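Local coordinates for exopolyphosphatase (Cytophaga hutchinsonii, PDB 3MDQ), which probably hydrolyses inorganic polyphosphate, removing terminal phosphate from the chain as orthophosphate, at residues 159-164 against 190-195; 136-141 against 277-282; 64-69 against 102-107. One frame throughout, in Å; residues are numbered along the deposited sequence.

Contact 1 (159-164 against 190-195); sequences FEIGGQ and EVLVPL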
ATOM      1  N   PHE A 159       5.406  -9.086  -5.271  1.00  9.91           N
ATOM      2  CA  PHE A 159       4.810  -9.649  -6.477  1.00 10.32           C
ATOM      3  C   PHE A 159       4.119  -8.521  -7.272  1.00 11.26           C
ATOM      4  O   PHE A 159       3.389  -7.706  -6.723  1.00 10.92           O
ATOM      5  CB  PHE A 159       3.760 -10.702  -6.108  1.00 11.05           C
ATOM      6  CG  PHE A 159       4.309 -11.880  -5.337  1.00 10.49           C
ATOM      7  CD1 PHE A 159       4.439 -11.818  -3.958  1.00 11.46           C
ATOM      8  CD2 PHE A 159       4.687 -13.033  -5.987  1.00 11.76           C
ATOM      9  CE1 PHE A 159       4.940 -12.893  -3.251  1.00 10.79           C
ATOM     10  CE2 PHE A 159       5.175 -14.109  -5.290  1.00 12.26           C
ATOM     11  CZ  PHE A 159       5.299 -14.034  -3.916  1.00 11.31           C
ATOM     12  N   GLU A 160       4.308  -8.525  -8.589  1.00 11.43           N
ATOM     13  CA  GLU A 160       3.718  -7.479  -9.474  1.00 11.83           C
ATOM     14  C   GLU A 160       2.273  -7.872  -9.837  1.00 11.57           C
ATOM     15  O   GLU A 160       1.939  -8.215 -10.988  1.00 13.01           O
ATOM     16  CB  GLU A 160       4.642  -7.224 -10.687  1.00 14.88           C
ATOM     17  CG  GLU A 160       5.995  -6.565 -10.269  1.00 13.81           C
ATOM     18  CD  GLU A 160       5.888  -5.126  -9.620  1.00 18.05           C
ATOM     19  OE1 GLU A 160       4.935  -4.366  -9.909  1.00 25.36           O
ATOM     20  OE2 GLU A 160       6.798  -4.727  -8.852  1.00 19.78           O
ATOM     21  N   ILE A 161       1.440  -7.839  -8.811  1.00 11.17           N
ATOM     22  CA  ILE A 161       0.012  -8.228  -8.889  1.00 10.22           C
ATOM     23  C   ILE A 161      -0.877  -7.186  -8.218  1.00 11.03           C
ATOM     24  O   ILE A 161      -1.978  -7.469  -7.729  1.00 11.62           O
ATOM     25  CB  ILE A 161      -0.195  -9.649  -8.260  1.00 11.88           C
ATOM     26  CG1 ILE A 161       0.119  -9.640  -6.778  1.00 10.96           C
ATOM     27  CG2 ILE A 161       0.612 -10.707  -9.052  1.00 12.10           C
ATOM     28  CD1 ILE A 161      -0.187 -11.012  -6.064  1.00 12.55           C
ATOM     29  N   GLY A 162      -0.418  -5.929  -8.182  1.00 10.51           N
ATOM     30  CA  GLY A 162      -1.222  -4.855  -7.665  1.00 10.57           C
ATOM     31  C   GLY A 162      -2.516  -4.674  -8.468  1.00  9.07           C
ATOM     32  O   GLY A 162      -2.645  -5.147  -9.577  1.00  9.35           O
ATOM     33  N   GLY A 163      -3.489  -4.009  -7.863  1.00 10.73           N
ATOM     34  CA  GLY A 163      -4.846  -4.020  -8.413  1.00 11.89           C
ATOM     35  C   GLY A 163      -4.993  -3.406  -9.773  1.00 11.89           C
ATOM     36  O   GLY A 163      -5.827  -3.857 -10.532  1.00 11.19           O
ATOM     37  N   GLN A 164      -4.240  -2.352 -10.064  1.00 11.32           N
ATOM     38  CA  GLN A 164      -4.311  -1.756 -11.415  1.00 12.20           C
ATOM     39  C   GLN A 164      -3.854  -2.763 -12.462  1.00 11.54           C
ATOM     40  O   GLN A 164      -4.452  -2.860 -13.543  1.00 10.99           O
ATOM     41  CB  GLN A 164      -3.469  -0.465 -11.484  1.00 12.86           C
ATOM     42  CG  GLN A 164      -3.501   0.249 -12.849  1.00 15.33           C
ATOM     43  CD  GLN A 164      -4.836   0.919 -13.086  1.00 15.95           C
ATOM     44  OE1 GLN A 164      -5.121   1.939 -12.460  1.00 21.72           O
ATOM     45  NE2 GLN A 164      -5.678   0.326 -13.930  1.00 17.91           N
ATOM     46  N   GLU A 190      -1.175 -19.710  -9.304  1.00  9.74           N
ATOM     47  CA  GLU A 190       0.048 -19.773 -10.099  1.00 11.81           C
ATOM     48  C   GLU A 190       1.131 -18.821  -9.568  1.00 13.99           C
ATOM     49  O   GLU A 190       2.312 -19.187  -9.516  1.00 18.28           O
ATOM     50  CB  GLU A 190      -0.271 -19.468 -11.574  1.00 12.86           C
ATOM     51  CG  GLU A 190      -1.128 -20.533 -12.266  1.00 13.19           C
ATOM     52  CD  GLU A 190      -0.505 -21.917 -12.228  1.00 19.56           C
ATOM     53  OE1 GLU A 190       0.692 -22.011 -12.524  1.00 26.48           O
ATOM     54  OE2 GLU A 190      -1.191 -22.871 -11.809  1.00 22.44           O
ATOM     55  N   VAL A 191       0.738 -17.607  -9.175  0.50 11.77           N
ATOM     56  CA  VAL A 191       1.679 -16.529  -8.801  0.50 11.83           C
ATOM     57  C   VAL A 191       2.284 -16.747  -7.412  0.50  9.81           C
ATOM     58  O   VAL A 191       3.494 -16.523  -7.182  0.50  9.56           O
ATOM     59  CB  VAL A 191       0.978 -15.126  -8.814  0.50 13.33           C
ATOM     60  CG1 VAL A 191       1.917 -14.029  -8.273  0.50 12.17           C
ATOM     61  CG2 VAL A 191       0.511 -14.749 -10.198  0.50 16.54           C
ATOM     62  N   LEU A 192       1.454 -17.221  -6.495  1.00 11.55           N
ATOM     63  CA  LEU A 192       1.788 -17.172  -5.059  1.00 11.88           C
ATOM     64  C   LEU A 192       2.471 -18.398  -4.501  1.00 10.13           C
ATOM     65  O   LEU A 192       2.582 -18.568  -3.297  1.00 10.92           O
ATOM     66  CB  LEU A 192       0.546 -16.813  -4.235  1.00 11.96           C
ATOM     67  CG  LEU A 192      -0.025 -15.438  -4.551  1.00 12.46           C
ATOM     68  CD1 LEU A 192      -1.302 -15.327  -3.723  1.00 15.54           C
ATOM     69  CD2 LEU A 192       0.975 -14.326  -4.239  1.00 14.71           C
ATOM     70  N   VAL A 193       2.991 -19.266  -5.369  1.00 10.49           N
ATOM     71  CA  VAL A 193       3.691 -20.439  -4.879  1.00 10.60           C
ATOM     72  C   VAL A 193       4.798 -20.134  -3.870  1.00 12.64           C
ATOM     73  O   VAL A 193       4.872 -20.787  -2.858  1.00 11.76           O
ATOM     74  CB  VAL A 193       4.209 -21.339  -6.055  1.00 11.73           C
ATOM     75  CG1 VAL A 193       5.040 -22.503  -5.504  1.00 15.82           C
ATOM     76  CG2 VAL A 193       3.000 -21.930  -6.783  1.00 12.67           C
ATOM     77  N   PRO A 194       5.599 -19.085  -4.100  1.00 11.31           N
ATOM     78  CA  PRO A 194       6.671 -18.805  -3.129  1.00 10.47           C
ATOM     79  C   PRO A 194       6.082 -18.377  -1.778  1.00 12.00           C
ATOM     80  O   PRO A 194       6.664 -18.635  -0.741  1.00 10.89           O
ATOM     81  CB  PRO A 194       7.449 -17.681  -3.793  1.00 11.90           C
ATOM     82  CG  PRO A 194       7.183 -17.874  -5.263  1.00 15.07           C
ATOM     83  CD  PRO A 194       5.773 -18.312  -5.345  1.00 12.78           C
ATOM     84  N   LEU A 195       4.912 -17.734  -1.807  1.00 10.38           N
ATOM     85  CA  LEU A 195       4.243 -17.378  -0.568  1.00  9.34           C
ATOM     86  C   LEU A 195       3.737 -18.611   0.172  1.00 10.43           C
ATOM     87  O   LEU A 195       3.927 -18.743   1.391  1.00 11.41           O
ATOM     88  CB  LEU A 195       3.119 -16.379  -0.815  1.00  8.33           C
ATOM     89  CG  LEU A 195       2.259 -16.070   0.398  1.00  9.08           C
ATOM     90  CD1 LEU A 195       3.045 -15.280   1.481  1.00 11.56           C
ATOM     91  CD2 LEU A 195       1.049 -15.250  -0.024  1.00 12.14           C
TER

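Contact 2 (136-141 against 277-282); sequences MDIGGG and ICLIEH. With SO4 (sulfate ion), chain D.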
HETATM    1  N   MSE A 136       0.783  -7.918   4.738  1.00  8.94           N
HETATM    2  CA  MSE A 136       0.550  -7.745   3.308  1.00 10.48           C
HETATM    3  C   MSE A 136       0.157  -6.307   2.964  1.00 11.01           C
HETATM    4  O   MSE A 136      -0.694  -5.704   3.630  1.00 10.21           O
HETATM    5  CB  MSE A 136      -0.476  -8.755   2.794  1.00 14.36           C
HETATM    6  CG  MSE A 136      -1.796  -8.643   3.343  1.00 14.38           C
HETATM    7 SE   MSE A 136      -2.988 -10.040   2.494  0.75 13.75          SE
HETATM    8  CE  MSE A 136      -3.128  -9.546   0.765  1.00 15.24           C
ATOM      9  N   ASP A 137       0.833  -5.738   1.970  1.00 10.59           N
ATOM     10  CA  ASP A 137       0.587  -4.385   1.497  1.00  9.95           C
ATOM     11  C   ASP A 137       0.093  -4.469   0.068  1.00 11.05           C
ATOM     12  O   ASP A 137       0.830  -4.908  -0.800  1.00 10.87           O
ATOM     13  CB  ASP A 137       1.840  -3.528   1.588  1.00 10.61           C
ATOM     14  CG  ASP A 137       1.571  -2.083   1.184  1.00 14.31           C
ATOM     15  OD1 ASP A 137       1.148  -1.842   0.027  1.00 16.16           O
ATOM     16  OD2 ASP A 137       1.747  -1.193   2.050  1.00 13.92           O
ATOM     17  N   ILE A 138      -1.173  -4.141  -0.154  1.00 10.38           N
ATOM     18  CA  ILE A 138      -1.763  -4.144  -1.499  1.00 11.22           C
ATOM     19  C   ILE A 138      -1.790  -2.748  -2.073  1.00 12.12           C
ATOM     20  O   ILE A 138      -2.372  -1.818  -1.468  1.00 14.36           O
ATOM     21  CB  ILE A 138      -3.205  -4.650  -1.489  1.00 13.96           C
ATOM     22  CG1 ILE A 138      -3.247  -6.082  -0.966  1.00 13.73           C
ATOM     23  CG2 ILE A 138      -3.762  -4.594  -2.912  1.00 16.38           C
ATOM     24  CD1 ILE A 138      -4.695  -6.587  -0.780  1.00 17.50           C
ATOM     25  N   GLY A 139      -1.106  -2.575  -3.182  1.00 11.80           N
ATOM     26  CA  GLY A 139      -1.099  -1.306  -3.885  1.00 12.75           C
ATOM     27  C   GLY A 139      -1.666  -1.472  -5.283  1.00 12.24           C
ATOM     28  O   GLY A 139      -2.135  -2.547  -5.634  1.00 12.46           O
ATOM     29  N   GLY A 140      -1.619  -0.416  -6.103  1.00 10.95           N
ATOM     30  CA  GLY A 140      -2.028  -0.531  -7.480  1.00  9.92           C
ATOM     31  C   GLY A 140      -1.109  -1.284  -8.382  1.00  9.45           C
ATOM     32  O   GLY A 140      -1.534  -1.833  -9.392  1.00 11.17           O
ATOM     33  N   GLY A 141       0.186  -1.331  -8.053  1.00  8.81           N
ATOM     34  CA  GLY A 141       1.167  -1.958  -8.896  1.00  9.92           C
ATOM     35  C   GLY A 141       1.743  -3.243  -8.368  1.00  9.06           C
ATOM     36  O   GLY A 141       1.916  -4.197  -9.117  1.00 10.74           O
ATOM     37  N   ILE A 277      -9.910  -7.576  -2.589  0.50  9.98           N
ATOM     38  CA  ILE A 277     -10.571  -8.408  -1.559  0.50 10.97           C
ATOM     39  C   ILE A 277     -10.507  -9.896  -1.911  0.50 11.06           C
ATOM     40  O   ILE A 277     -10.416 -10.736  -1.015  0.50 11.38           O
ATOM     41  CB  ILE A 277     -12.025  -7.938  -1.158  0.50 14.66           C
ATOM     42  CG1 ILE A 277     -12.107  -7.781   0.387  0.50 13.35           C
ATOM     43  CG2 ILE A 277     -13.037  -9.007  -1.488  0.50 15.98           C
ATOM     44  CD1 ILE A 277     -13.110  -6.878   0.899  0.50 20.13           C
ATOM     45  N   CYS A 278     -10.537 -10.246  -3.199  1.00 11.28           N
ATOM     46  CA  CYS A 278     -10.349 -11.635  -3.619  1.00 12.04           C
ATOM     47  C   CYS A 278      -8.956 -12.117  -3.233  1.00 10.75           C
ATOM     48  O   CYS A 278      -8.799 -13.244  -2.814  1.00 10.95           O
ATOM     49  CB  CYS A 278     -10.532 -11.786  -5.129  1.00 14.13           C
ATOM     50  SG  CYS A 278     -12.276 -11.648  -5.589  1.00 21.63           S
ATOM     51  N   LEU A 279      -7.946 -11.286  -3.422  1.00  8.94           N
ATOM     52  CA  LEU A 279      -6.565 -11.650  -3.011  1.00  9.66           C
ATOM     53  C   LEU A 279      -6.471 -11.843  -1.510  1.00  8.15           C
ATOM     54  O   LEU A 279      -5.842 -12.788  -1.043  1.00  9.16           O
ATOM     55  CB  LEU A 279      -5.551 -10.595  -3.476  1.00  8.16           C
ATOM     56  CG  LEU A 279      -4.098 -10.830  -3.118  1.00 10.46           C
ATOM     57  CD1 LEU A 279      -3.645 -12.197  -3.651  1.00 11.09           C
ATOM     58  CD2 LEU A 279      -3.224  -9.692  -3.646  1.00 11.57           C
ATOM     59  N   ILE A 280      -7.104 -10.973  -0.744  1.00  8.75           N
ATOM     60  CA  ILE A 280      -7.082 -11.106   0.721  1.00  8.56           C
ATOM     61  C   ILE A 280      -7.746 -12.430   1.143  1.00  8.95           C
ATOM     62  O   ILE A 280      -7.191 -13.169   1.983  1.00  9.98           O
ATOM     63  CB  ILE A 280      -7.780  -9.912   1.428  1.00  8.64           C
ATOM     64  CG1 ILE A 280      -7.075  -8.601   1.111  1.00 11.62           C
ATOM     65  CG2 ILE A 280      -7.763 -10.134   2.972  1.00 10.23           C
ATOM     66  CD1 ILE A 280      -7.908  -7.323   1.521  1.00 11.64           C
ATOM     67  N   GLU A 281      -8.896 -12.737   0.552  0.50  9.41           N
ATOM     68  CA  GLU A 281      -9.580 -13.988   0.839  0.50  9.07           C
ATOM     69  C   GLU A 281      -8.631 -15.150   0.518  0.50  9.52           C
ATOM     70  O   GLU A 281      -8.462 -16.056   1.342  0.50  9.25           O
ATOM     71  CB  GLU A 281     -10.904 -14.079   0.075  0.50  9.96           C
ATOM     72  CG  GLU A 281     -11.622 -15.406   0.197  0.50 10.07           C
ATOM     73  CD  GLU A 281     -12.318 -15.628   1.501  0.50 16.26           C
ATOM     74  OE1 GLU A 281     -12.265 -14.772   2.392  0.50 13.33           O
ATOM     75  OE2 GLU A 281     -12.941 -16.703   1.632  0.50 24.07           O
ATOM     76  N   HIS A 282      -7.983 -15.098  -0.650  1.00 10.15           N
ATOM     77  CA  HIS A 282      -7.073 -16.156  -1.059  1.00  9.95           C
ATOM     78  C   HIS A 282      -6.004 -16.380  -0.010  1.00 10.54           C
ATOM     79  O   HIS A 282      -5.716 -17.518   0.379  1.00 12.31           O
ATOM     80  CB  HIS A 282      -6.435 -15.776  -2.387  1.00  9.82           C
ATOM     81  CG  HIS A 282      -5.702 -16.896  -3.038  1.00 13.61           C
ATOM     82  ND1 HIS A 282      -6.285 -17.686  -3.994  1.00 15.18           N
ATOM     83  CD2 HIS A 282      -4.439 -17.348  -2.883  1.00 14.19           C
ATOM     84  CE1 HIS A 282      -5.421 -18.614  -4.377  1.00 14.16           C
ATOM     85  NE2 HIS A 282      -4.299 -18.445  -3.710  1.00 13.68           N
TER
HETATM   86  S   SO4 D 317       1.785   0.626  -5.068  1.00 16.48           S
HETATM   87  O1  SO4 D 317       1.696  -0.718  -5.684  1.00 17.90           O
HETATM   88  O2  SO4 D 317       0.506   1.386  -5.244  1.00 17.78           O
HETATM   89  O3  SO4 D 317       2.069   0.458  -3.633  1.00 19.60           O
HETATM   90  O4  SO4 D 317       2.975   1.142  -5.727  1.00 23.00           O

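Contact 3 (64-69 against 102-107); sequences KFRVIL and VNIDVE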
ATOM      1  N   LYS A  64       2.715  20.485  -6.005  1.00  7.67           N
ATOM      2  CA  LYS A  64       1.966  20.769  -4.798  1.00  7.73           C
ATOM      3  C   LYS A  64       2.642  20.279  -3.519  1.00  8.36           C
ATOM      4  O   LYS A  64       2.675  20.987  -2.511  1.00  8.40           O
ATOM      5  CB  LYS A  64       0.551  20.223  -4.923  1.00  9.51           C
ATOM      6  CG  LYS A  64      -0.259  20.981  -5.976  1.00 14.02           C
ATOM      7  CD  LYS A  64      -1.615  20.322  -6.238  1.00 21.39           C
ATOM      8  CE  LYS A  64      -2.350  21.054  -7.361  1.00 30.14           C
ATOM      9  NZ  LYS A  64      -3.541  20.314  -7.828  1.00 36.58           N
ATOM     10  N   PHE A  65       3.198  19.075  -3.553  1.00  8.13           N
ATOM     11  CA  PHE A  65       3.919  18.558  -2.402  1.00  8.39           C
ATOM     12  C   PHE A  65       5.162  19.401  -2.098  1.00  9.27           C
ATOM     13  O   PHE A  65       5.481  19.640  -0.940  1.00  8.91           O
ATOM     14  CB  PHE A  65       4.350  17.099  -2.644  1.00 10.84           C
ATOM     15  CG  PHE A  65       3.235  16.057  -2.462  1.00 11.36           C
ATOM     16  CD1 PHE A  65       1.884  16.396  -2.261  1.00 10.44           C
ATOM     17  CD2 PHE A  65       3.548  14.710  -2.575  1.00 10.08           C
ATOM     18  CE1 PHE A  65       0.904  15.389  -2.085  1.00 12.14           C
ATOM     19  CE2 PHE A  65       2.551  13.715  -2.391  1.00  9.71           C
ATOM     20  CZ  PHE A  65       1.272  14.060  -2.150  1.00 12.54           C
ATOM     21  N   ARG A  66       5.857  19.865  -3.134  1.00  9.95           N
ATOM     22  CA  ARG A  66       7.033  20.710  -2.940  1.00  8.84           C
ATOM     23  C   ARG A  66       6.639  22.002  -2.208  1.00  7.52           C
ATOM     24  O   ARG A  66       7.336  22.419  -1.256  1.00  7.29           O
ATOM     25  CB  ARG A  66       7.696  21.001  -4.279  1.00  9.00           C
ATOM     26  CG  ARG A  66       8.828  22.027  -4.222  1.00  9.16           C
ATOM     27  CD  ARG A  66      10.115  21.512  -3.619  1.00 12.16           C
ATOM     28  NE  ARG A  66      10.908  22.586  -3.016  1.00 11.35           N
ATOM     29  CZ  ARG A  66      12.232  22.742  -3.064  1.00 12.90           C
ATOM     30  NH1 ARG A  66      13.011  22.027  -3.861  1.00 12.60           N
ATOM     31  NH2 ARG A  66      12.772  23.718  -2.355  1.00  9.94           N
ATOM     32  N   VAL A  67       5.505  22.606  -2.585  1.00  7.10           N
ATOM     33  CA  VAL A  67       5.048  23.783  -1.856  1.00  7.10           C
ATOM     34  C   VAL A  67       4.850  23.461  -0.379  1.00  7.25           C
ATOM     35  O   VAL A  67       5.241  24.218   0.479  1.00  8.20           O
ATOM     36  CB  VAL A  67       3.736  24.368  -2.423  1.00  6.95           C
ATOM     37  CG1 VAL A  67       3.187  25.449  -1.475  1.00  9.12           C
ATOM     38  CG2 VAL A  67       3.965  24.943  -3.829  1.00  9.65           C
ATOM     39  N   ILE A  68       4.179  22.349  -0.092  1.00  7.43           N
ATOM     40  CA  ILE A  68       3.887  21.997   1.309  1.00  8.48           C
ATOM     41  C   ILE A  68       5.190  21.742   2.088  1.00  8.74           C
ATOM     42  O   ILE A  68       5.350  22.174   3.222  1.00 10.18           O
ATOM     43  CB  ILE A  68       2.947  20.775   1.402  1.00  9.03           C
ATOM     44  CG1 ILE A  68       1.586  21.073   0.780  1.00 12.45           C
ATOM     45  CG2 ILE A  68       2.806  20.358   2.871  1.00  9.46           C
ATOM     46  CD1 ILE A  68       0.740  19.880   0.467  1.00 11.56           C
ATOM     47  N   LEU A  69       6.142  21.070   1.461  1.00  8.99           N
ATOM     48  CA  LEU A  69       7.458  20.857   2.086  1.00  8.45           C
ATOM     49  C   LEU A  69       8.115  22.193   2.451  1.00  8.82           C
ATOM     50  O   LEU A  69       8.656  22.386   3.546  1.00  9.78           O
ATOM     51  CB  LEU A  69       8.360  20.060   1.132  1.00  9.43           C
ATOM     52  CG  LEU A  69       8.033  18.599   1.019  1.00 10.04           C
ATOM     53  CD1 LEU A  69       8.791  17.987  -0.213  1.00 12.33           C
ATOM     54  CD2 LEU A  69       8.430  17.822   2.297  1.00  9.92           C
ATOM     55  N   VAL A 102      11.108  20.421  -9.475  1.00 10.50           N
ATOM     56  CA  VAL A 102      11.004  20.633  -8.033  1.00  9.97           C
ATOM     57  C   VAL A 102      12.298  20.302  -7.256  1.00  9.51           C
ATOM     58  O   VAL A 102      12.359  20.384  -6.028  1.00 10.89           O
ATOM     59  CB  VAL A 102       9.802  19.862  -7.417  1.00 11.20           C
ATOM     60  CG1 VAL A 102       8.486  20.413  -7.981  1.00 12.44           C
ATOM     61  CG2 VAL A 102       9.916  18.311  -7.621  1.00 10.12           C
ATOM     62  N   ASN A 103      13.354  19.945  -7.976  1.00 10.10           N
ATOM     63  CA  ASN A 103      14.651  19.660  -7.349  1.00 10.06           C
ATOM     64  C   ASN A 103      14.591  18.606  -6.285  1.00 11.35           C
ATOM     65  O   ASN A 103      15.217  18.739  -5.236  1.00 14.33           O
ATOM     66  CB  ASN A 103      15.296  20.946  -6.816  1.00  9.75           C
ATOM     67  CG  ASN A 103      16.812  20.791  -6.594  1.00 17.53           C
ATOM     68  OD1 ASN A 103      17.465  19.995  -7.287  1.00 16.51           O
ATOM     69  ND2 ASN A 103      17.359  21.522  -5.640  1.00 15.99           N
ATOM     70  N   ILE A 104      13.864  17.523  -6.564  1.00 11.31           N
ATOM     71  CA  ILE A 104      13.779  16.359  -5.679  1.00 10.53           C
ATOM     72  C   ILE A 104      14.364  15.193  -6.503  1.00  9.50           C
ATOM     73  O   ILE A 104      14.033  15.035  -7.691  1.00 10.82           O
ATOM     74  CB  ILE A 104      12.334  16.110  -5.259  1.00 11.08           C
ATOM     75  CG1 ILE A 104      11.857  17.214  -4.288  1.00 18.70           C
ATOM     76  CG2 ILE A 104      12.187  14.710  -4.591  1.00 16.62           C
ATOM     77  CD1 ILE A 104      10.352  17.222  -4.041  1.00 21.29           C
ATOM     78  N   ASP A 105      15.219  14.390  -5.878  1.00 14.01           N
ATOM     79  CA  ASP A 105      15.781  13.196  -6.532  1.00 13.30           C
ATOM     80  C   ASP A 105      14.997  11.975  -6.072  1.00 14.57           C
ATOM     81  O   ASP A 105      14.867  11.701  -4.894  1.00 21.37           O
ATOM     82  CB  ASP A 105      17.292  13.018  -6.287  1.00 17.14           C
ATOM     83  CG  ASP A 105      18.127  14.099  -7.004  1.00 23.51           C
ATOM     84  OD1 ASP A 105      18.443  13.997  -8.234  1.00 28.77           O
ATOM     85  OD2 ASP A 105      18.441  15.071  -6.332  1.00 30.46           O
ATOM     86  N   VAL A 106      14.377  11.304  -7.019  1.00 11.49           N
ATOM     87  CA  VAL A 106      13.612  10.099  -6.740  1.00 10.21           C
ATOM     88  C   VAL A 106      14.559   8.942  -6.448  1.00 11.60           C
ATOM     89  O   VAL A 106      15.481   8.693  -7.238  1.00 16.12           O
ATOM     90  CB  VAL A 106      12.737   9.766  -7.933  1.00 12.50           C
ATOM     91  CG1 VAL A 106      11.958   8.402  -7.724  1.00 13.03           C
ATOM     92  CG2 VAL A 106      11.778  10.882  -8.153  1.00 14.17           C
ATOM     93  N   GLU A 107      14.326   8.249  -5.350  1.00 10.93           N
ATOM     94  CA  GLU A 107      15.039   7.009  -4.989  1.00 14.58           C
ATOM     95  C   GLU A 107      14.162   5.826  -5.428  1.00 13.53           C
ATOM     96  O   GLU A 107      13.122   5.572  -4.823  1.00 13.64           O
ATOM     97  CB  GLU A 107      15.286   6.977  -3.489  1.00 17.10           C
ATOM     98  CG  GLU A 107      15.989   5.725  -2.994  1.00 29.26           C
ATOM     99  CD  GLU A 107      17.499   5.885  -2.891  1.00 45.41           C
ATOM    100  OE1 GLU A 107      17.942   6.893  -2.280  1.00 54.09           O
ATOM    101  OE2 GLU A 107      18.228   4.991  -3.396  1.00 36.40           O
TER

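Contact 1 (159-164 against 190-195)
The Phe159 ring packs against Val191, Leu192 and Pro194, where helix 178-191 ends and helix 193-202 begins. Leu192 is the break between the two helices, and it supplies the main bump. Its CD2 methyl sits squarely above one face of the Phe159 ring, 4.1 Å from the centroid and only 2° off the ring normal. This is a CH-pi contact. CG of Phe159 is anti to its carbonyl carbon (chi1 -61°), and from there the ring extends past the Val191 side chain, the two running in opposite directions. Phe159 CE2 lies 3.5 Å from Val191 O, which approaches the ring obliquely. The far end of the ring is met near its plane by Pro194, with CB 4.2 Å from Phe159 CZ.

Val191 CG1 is a second bump. It fits between Phe159 CD2 and Ile161 CG2, 3.7 Å from each. Ile161 adds both of its branches beside the ring. Its CG2 meets Val191 tip to tip. CD1 of Ile161 reaches Leu192 CD2 at 4.0 Å, so that leucine methyl touches both the ring and the isoleucine. Val191 has a second modelled conformer, so the detail of this wedge is less certain.

Glu160 points away and forms salt bridges with Arg86 and Arg165. Leu279 of helix 267-286 also touches Ile161 and Leu192. No hydrogen bond joins the two segments. Their association is apolar, and it rests on the fit of methyl groups to a ring and on the exclusion of water.

Contact 2 (136-141 against 277-282)
The end of strand 133-138 and the glycine turn after it belong to the second sheet of an actin-like ATPase-clan fold, and here Met136 and Ile138 pack on Leu279 and Ile280 of helix 267-286. Strand 136-138 and helix segment 277-282 run nearly antiparallel (164°), their axes 10.6 Å apart at closest approach. That spacing is bridged by side chains alone, with no hydrogen bond between the segments.

Ile280 makes the closest approach of the contact. Its CG1 receives Ile138 CD1 at 3.6 Å, the two side chains crossing at a slant. Met136 is a selenomethionine, and its chain bends at the last torsion (chi3 -67°), which places CE. That methyl touches two helix residues, 4.1 Å from Ile280 CG1 and 4.2 Å from Leu279 CG. Leu279 CD2 is a looser neighbour of Ile138 CD1. All four residues are buried. Phe214 of helix 212-225 also touches Met136 and Ile280.

After the strand, the glycine turn binds an anion. A sulfate ion, probably from the crystallisation liquor, is held by backbone amides. Gly140 N donates to sulfate O2 at 2.9 Å. A second bond of 2.9 Å runs from Gly141 N to sulfate O1. Ser142 N and Thr13 OG1 add further bonds. Gly139 CA lies 3.4 Å from sulfate O1, so the chain passes close against the ion. Asp137 takes no part in the helix contact; its OD2 is hydrogen-bonded to Ser211 OG.

A strand backed by a helix and ending in a glycine-rich anion-binding turn is typical of the phosphate-binding hairpins of this clan, and the sulfate is consistent with a polyphosphate phosphate site.

Contact 3 (64-69 against 102-107)
Arg66, in helix 52-71, comes nearest to Val102, the last residue of helix 91-102, with CA atoms 6.5 Å apart, and the chain then turns at Asn103 through a left-handed backbone conformation (phi 56°) toward strand 106-108. The arginine makes both the polar and much of the apolar contact. Its CB lies 3.8 Å from Val102 CG1, and the two side chains slide past each other in opposite directions. The chain then bends at chi2 (75°), which swings CD to within 3.5 Å of Val102 O.

The guanidinium finishes the approach. Arg66 NH1 donates to Val102 O at 2.8 Å, and the N-H...O angle of 157° makes the bond fairly straight. The carbonyl oxygen lies at the edge of the guanidinium, close to its plane. Seen from the carbonyl, the donor is tilted out of the peptide plane. This bond ties a backbone oxygen at the end of one helix to the side of another. Arg66 NE is in a salt bridge with Asp70 and NH2 is hydrogen-bonded close by too, so the guanidinium is held at all three nitrogens. Asn103 lends only CB, 3.9 Å from Arg66 NH1; its OD1 is bonded to Lys99.

Ile104 packs against both Arg66 and Leu69. Its CD1 touches Arg66 CD at 4.3 Å and Leu69 CD1 at 4.2 Å. Leu69 also reaches Ile9 and Val77, and Ile104 reaches Ala79, so this end of the contact adjoins the sheet.

Strand 106-108 is an edge strand, parallel to its neighbour 76-81. Helices 83-87 and 91-102 connect the two strands. The arrangement is that of a beta-alpha-beta crossover, with helix 52-71 bonded to the chain leading into its second strand, in the N-terminal lobe of an actin-like fold.

Contact 3 comes first along the chain and closes before the other two begin. It belongs to the first sheet, with strands 76-81 and 106-108 and helix 52-71. Contacts 1 and 2 belong to the second sheet, and both segments of contact 1 fall between those of contact 2. Their centres are about 9 Å apart. They touch: Gly163 N lies 3.0 Å from Gly139 O, a probable hydrogen bond. Helix 267-286, one side of contact 2, also touches Ile161 and Leu192. Contact 3 is about 31 Å from contact 1 and 29 Å from contact 2, centre to centre. The sulfate is bonded by Thr13, between strands 5-11 and 15-24, and by the glycine turn, consistent with an active site between two lobes.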